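Long-range contact in major exported protein (Pseudomonas aeruginosa, PDB 3HE1), which is secreted and, as a member of the Hcp family, probably serves as a ring-forming component of the type VI secretion machinery: residues A[133-138]-A[171-176]. Sequence-based numbering, arbitrary orientation.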
ATOM      1  N   TYR A 133      -8.184 -31.859   0.243  1.00 24.14           N
ATOM      2  CA  TYR A 133      -7.114 -31.654  -0.745  1.00 16.44           C
ATOM      3  C   TYR A 133      -5.759 -32.023  -0.130  1.00 39.77           C
ATOM      4  O   TYR A 133      -5.548 -31.804   1.069  1.00 36.77           O
ATOM      5  CB  TYR A 133      -7.093 -30.191  -1.186  1.00 18.77           C
ATOM      6  CG  TYR A 133      -6.452 -29.908  -2.528  1.00 18.16           C
ATOM      7  CD1 TYR A 133      -7.132 -30.164  -3.709  1.00 25.65           C
ATOM      8  CD2 TYR A 133      -5.189 -29.333  -2.614  1.00 29.02           C
ATOM      9  CE1 TYR A 133      -6.550 -29.891  -4.942  1.00 32.65           C
ATOM     10  CE2 TYR A 133      -4.607 -29.053  -3.835  1.00 21.17           C
ATOM     11  CZ  TYR A 133      -5.290 -29.336  -4.993  1.00 22.47           C
ATOM     12  OH  TYR A 133      -4.721 -29.064  -6.211  1.00 29.56           O
ATOM     13  N   THR A 134      -4.849 -32.581  -0.935  1.00 31.10           N
ATOM     14  CA  THR A 134      -3.466 -32.811  -0.494  1.00 22.79           C
ATOM     15  C   THR A 134      -2.425 -32.309  -1.485  1.00 26.61           C
ATOM     16  O   THR A 134      -2.568 -32.452  -2.695  1.00 29.95           O
ATOM     17  CB  THR A 134      -3.187 -34.277  -0.194  1.00 20.58           C
ATOM     18  OG1 THR A 134      -4.111 -34.734   0.803  1.00 28.32           O
ATOM     19  CG2 THR A 134      -1.761 -34.467   0.325  1.00 25.22           C
ATOM     20  N   THR A 135      -1.400 -31.672  -0.941  1.00 35.05           N
ATOM     21  CA  THR A 135      -0.219 -31.285  -1.693  1.00 33.97           C
ATOM     22  C   THR A 135       0.942 -32.030  -1.055  1.00 27.25           C
ATOM     23  O   THR A 135       1.061 -32.069   0.166  1.00 30.98           O
ATOM     24  CB  THR A 135       0.056 -29.781  -1.573  1.00 25.42           C
ATOM     25  OG1 THR A 135      -1.074 -29.044  -2.057  1.00 24.45           O
ATOM     26  CG2 THR A 135       1.313 -29.407  -2.364  1.00 21.15           C
ATOM     27  N   VAL A 136       1.798 -32.629  -1.865  1.00 31.13           N
ATOM     28  CA  VAL A 136       2.859 -33.447  -1.311  1.00 32.23           C
ATOM     29  C   VAL A 136       4.175 -33.275  -2.046  1.00 29.80           C
ATOM     30  O   VAL A 136       4.232 -33.424  -3.273  1.00 32.20           O
ATOM     31  CB  VAL A 136       2.466 -34.917  -1.358  1.00 17.40           C
ATOM     32  CG1 VAL A 136       3.669 -35.786  -1.082  1.00 31.39           C
ATOM     33  CG2 VAL A 136       1.372 -35.192  -0.341  1.00 38.08           C
ATOM     34  N   LEU A 137       5.231 -32.971  -1.296  1.00 17.00           N
ATOM     35  CA  LEU A 137       6.572 -32.931  -1.870  1.00 21.85           C
ATOM     36  C   LEU A 137       7.326 -34.223  -1.609  1.00 29.26           C
ATOM     37  O   LEU A 137       7.231 -34.802  -0.531  1.00 31.06           O
ATOM     38  CB  LEU A 137       7.381 -31.762  -1.331  1.00 26.38           C
ATOM     39  CG  LEU A 137       6.633 -30.429  -1.291  1.00 51.81           C
ATOM     40  CD1 LEU A 137       7.602 -29.293  -0.952  1.00 39.64           C
ATOM     41  CD2 LEU A 137       5.915 -30.175  -2.614  1.00 33.58           C
ATOM     42  N   GLU A 138       8.054 -34.672  -2.630  1.00 30.59           N
ATOM     43  CA  GLU A 138       9.001 -35.773  -2.516  1.00 43.66           C
ATOM     44  C   GLU A 138      10.411 -35.198  -2.667  1.00 47.83           C
ATOM     45  O   GLU A 138      10.644 -34.327  -3.510  1.00 38.80           O
ATOM     46  CB  GLU A 138       8.730 -36.858  -3.583  1.00 21.60           C
ATOM     47  CG  GLU A 138       7.260 -37.284  -3.652  1.00 41.65           C
ATOM     48  CD  GLU A 138       7.028 -38.674  -4.230  1.00 51.74           C
ATOM     49  OE1 GLU A 138       8.009 -39.416  -4.460  1.00 59.57           O
ATOM     50  OE2 GLU A 138       5.844 -39.025  -4.440  1.00 48.15           O
ATOM     51  N   ARG A 171      11.793 -32.465  -5.822  1.00 24.18           N
ATOM     52  CA  ARG A 171      11.962 -33.173  -7.072  1.00 28.70           C
ATOM     53  C   ARG A 171      10.590 -33.417  -7.708  1.00 26.64           C
ATOM     54  O   ARG A 171      10.481 -33.650  -8.907  1.00 22.14           O
ATOM     55  CB  ARG A 171      12.707 -34.490  -6.832  1.00 32.31           C
ATOM     56  CG  ARG A 171      12.587 -35.493  -7.971  1.00 48.72           C
ATOM     57  CD  ARG A 171      13.006 -36.907  -7.560  1.00 54.01           C
ATOM     58  NE  ARG A 171      12.219 -37.488  -6.464  1.00 48.89           N
ATOM     59  CZ  ARG A 171      11.286 -38.430  -6.610  1.00 55.48           C
ATOM     60  NH1 ARG A 171      10.988 -38.902  -7.815  1.00 80.40           N
ATOM     61  NH2 ARG A 171      10.645 -38.903  -5.547  1.00 41.97           N
ATOM     62  N   LYS A 172       9.536 -33.329  -6.908  1.00 22.11           N
ATOM     63  CA  LYS A 172       8.231 -33.691  -7.407  1.00 24.81           C
ATOM     64  C   LYS A 172       7.155 -33.295  -6.435  1.00 21.13           C
ATOM     65  O   LYS A 172       7.357 -33.291  -5.234  1.00 27.60           O
ATOM     66  CB  LYS A 172       8.174 -35.200  -7.650  1.00 39.39           C
ATOM     67  CG  LYS A 172       6.860 -35.730  -8.202  1.00 34.47           C
ATOM     68  CD  LYS A 172       6.948 -37.235  -8.422  1.00 33.07           C
ATOM     69  CE  LYS A 172       5.610 -37.830  -8.821  1.00 20.61           C
ATOM     70  NZ  LYS A 172       5.710 -39.295  -8.979  1.00 30.39           N
ATOM     71  N   ILE A 173       5.990 -32.996  -6.977  1.00 29.61           N
ATOM     72  CA  ILE A 173       4.886 -32.526  -6.186  1.00 38.81           C
ATOM     73  C   ILE A 173       3.648 -33.158  -6.756  1.00 32.46           C
ATOM     74  O   ILE A 173       3.534 -33.360  -7.967  1.00 28.97           O
ATOM     75  CB  ILE A 173       4.753 -31.031  -6.333  1.00 24.96           C
ATOM     76  CG1 ILE A 173       3.498 -30.524  -5.625  1.00 29.57           C
ATOM     77  CG2 ILE A 173       4.723 -30.707  -7.792  1.00 34.58           C
ATOM     78  CD1 ILE A 173       3.464 -29.009  -5.470  1.00 30.23           C
ATOM     79  N   THR A 174       2.728 -33.497  -5.871  1.00 24.47           N
ATOM     80  CA  THR A 174       1.519 -34.169  -6.269  1.00 35.27           C
ATOM     81  C   THR A 174       0.365 -33.414  -5.641  1.00 39.89           C
ATOM     82  O   THR A 174       0.418 -33.045  -4.461  1.00 24.60           O
ATOM     83  CB  THR A 174       1.527 -35.652  -5.825  1.00 29.21           C
ATOM     84  OG1 THR A 174       2.707 -36.289  -6.318  1.00 37.21           O
ATOM     85  CG2 THR A 174       0.314 -36.390  -6.376  1.00 53.86           C
ATOM     86  N   TRP A 175      -0.654 -33.147  -6.453  1.00 40.64           N
ATOM     87  CA  TRP A 175      -1.867 -32.497  -5.987  1.00 31.48           C
ATOM     88  C   TRP A 175      -3.009 -33.479  -6.139  1.00 34.29           C
ATOM     89  O   TRP A 175      -3.259 -33.984  -7.227  1.00 27.11           O
ATOM     90  CB  TRP A 175      -2.185 -31.261  -6.819  1.00 30.88           C
ATOM     91  CG  TRP A 175      -1.063 -30.275  -7.009  1.00 27.67           C
ATOM     92  CD1 TRP A 175      -0.787 -29.166  -6.240  1.00 27.27           C
ATOM     93  CD2 TRP A 175      -0.100 -30.278  -8.064  1.00 32.70           C
ATOM     94  NE1 TRP A 175       0.298 -28.495  -6.754  1.00 20.08           N
ATOM     95  CE2 TRP A 175       0.741 -29.162  -7.873  1.00 28.30           C
ATOM     96  CE3 TRP A 175       0.144 -31.129  -9.154  1.00 25.88           C
ATOM     97  CZ2 TRP A 175       1.804 -28.873  -8.729  1.00 50.37           C
ATOM     98  CZ3 TRP A 175       1.202 -30.844 -10.002  1.00 17.74           C
ATOM     99  CH2 TRP A 175       2.017 -29.725  -9.787  1.00 30.32           C
ATOM    100  N   THR A 176      -3.712 -33.738  -5.049  1.00 22.06           N
ATOM    101  CA  THR A 176      -4.832 -34.654  -5.080  1.00 29.64           C
ATOM    102  C   THR A 176      -6.054 -33.995  -4.487  1.00 30.72           C
ATOM    103  O   THR A 176      -5.954 -33.341  -3.455  1.00 22.96           O
ATOM    104  CB  THR A 176      -4.540 -35.858  -4.228  1.00 25.10           C
ATOM    105  OG1 THR A 176      -3.279 -36.417  -4.619  1.00 29.87           O
ATOM    106  CG2 THR A 176      -5.648 -36.878  -4.386  1.00 40.41           C
TER
HETATM  107  O   HOH W   1      -1.476 -35.182  -3.263  1.00 21.49           O
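T134 pairs with T176, and V136 with T174, as hydrogen-bonded partners in an antiparallel beta ladder joining strands 129-137 and 172-177 of the curled Hcp sheet. The strand axes come within 4.7 Å at 170° between their directions, and strands 112-123 and 183-187 flank the pair. Each hydrogen-bonded couple exchanges two backbone bonds; those from T134 N to T176 O and from T176 N to T134 O are both 2.9 Å and nearly straight. The bonds between V136 and T174 are more bent, with 140° at the hydrogen for V136 N to T174 O. T135 and W175, between these couples, and L137 and I173, beyond V136 and T174, are non-hydrogen-bonded pairs; there CA-H...O contacts fill in, as from I173 CA to V136 O at 3.1 Å.

Y133, T135, L137, I173 and W175 form a buried, largely apolar face. With both side-chain torsions extended, I173 CD1 reaches 3.8 Å from T135 CG2, while L137 CD2 lies alongside at 3.9 Å from both I173 CG1 and CD1. I173 CG1 also rests over one face of the W175 indole. T135 OG1 is hydrogen-bonded to W120 NE1 of strand 112-123. At the far end, Y133 runs side by side with W175, its OH 3.4 Å from W175 CB, and a neighbouring subunit packs F96 on Y133 and L104 on W175, so this face contributes to the subunit interface.

The other face is mostly polar, V136 apart. A water sits 2.6 Å from T176 OG1 and weakly donates to T134 O. Near the corner at E138, R171 bends at chi3 and brings NH2 to E138 OE1 in a salt bridge; the hydrogen bond within it is weak, being strongly bent (118°). D139 takes R171 NE in a second salt bridge, and R171 N donates to E138 O at 3.2 Å, nearly along the C=O axis.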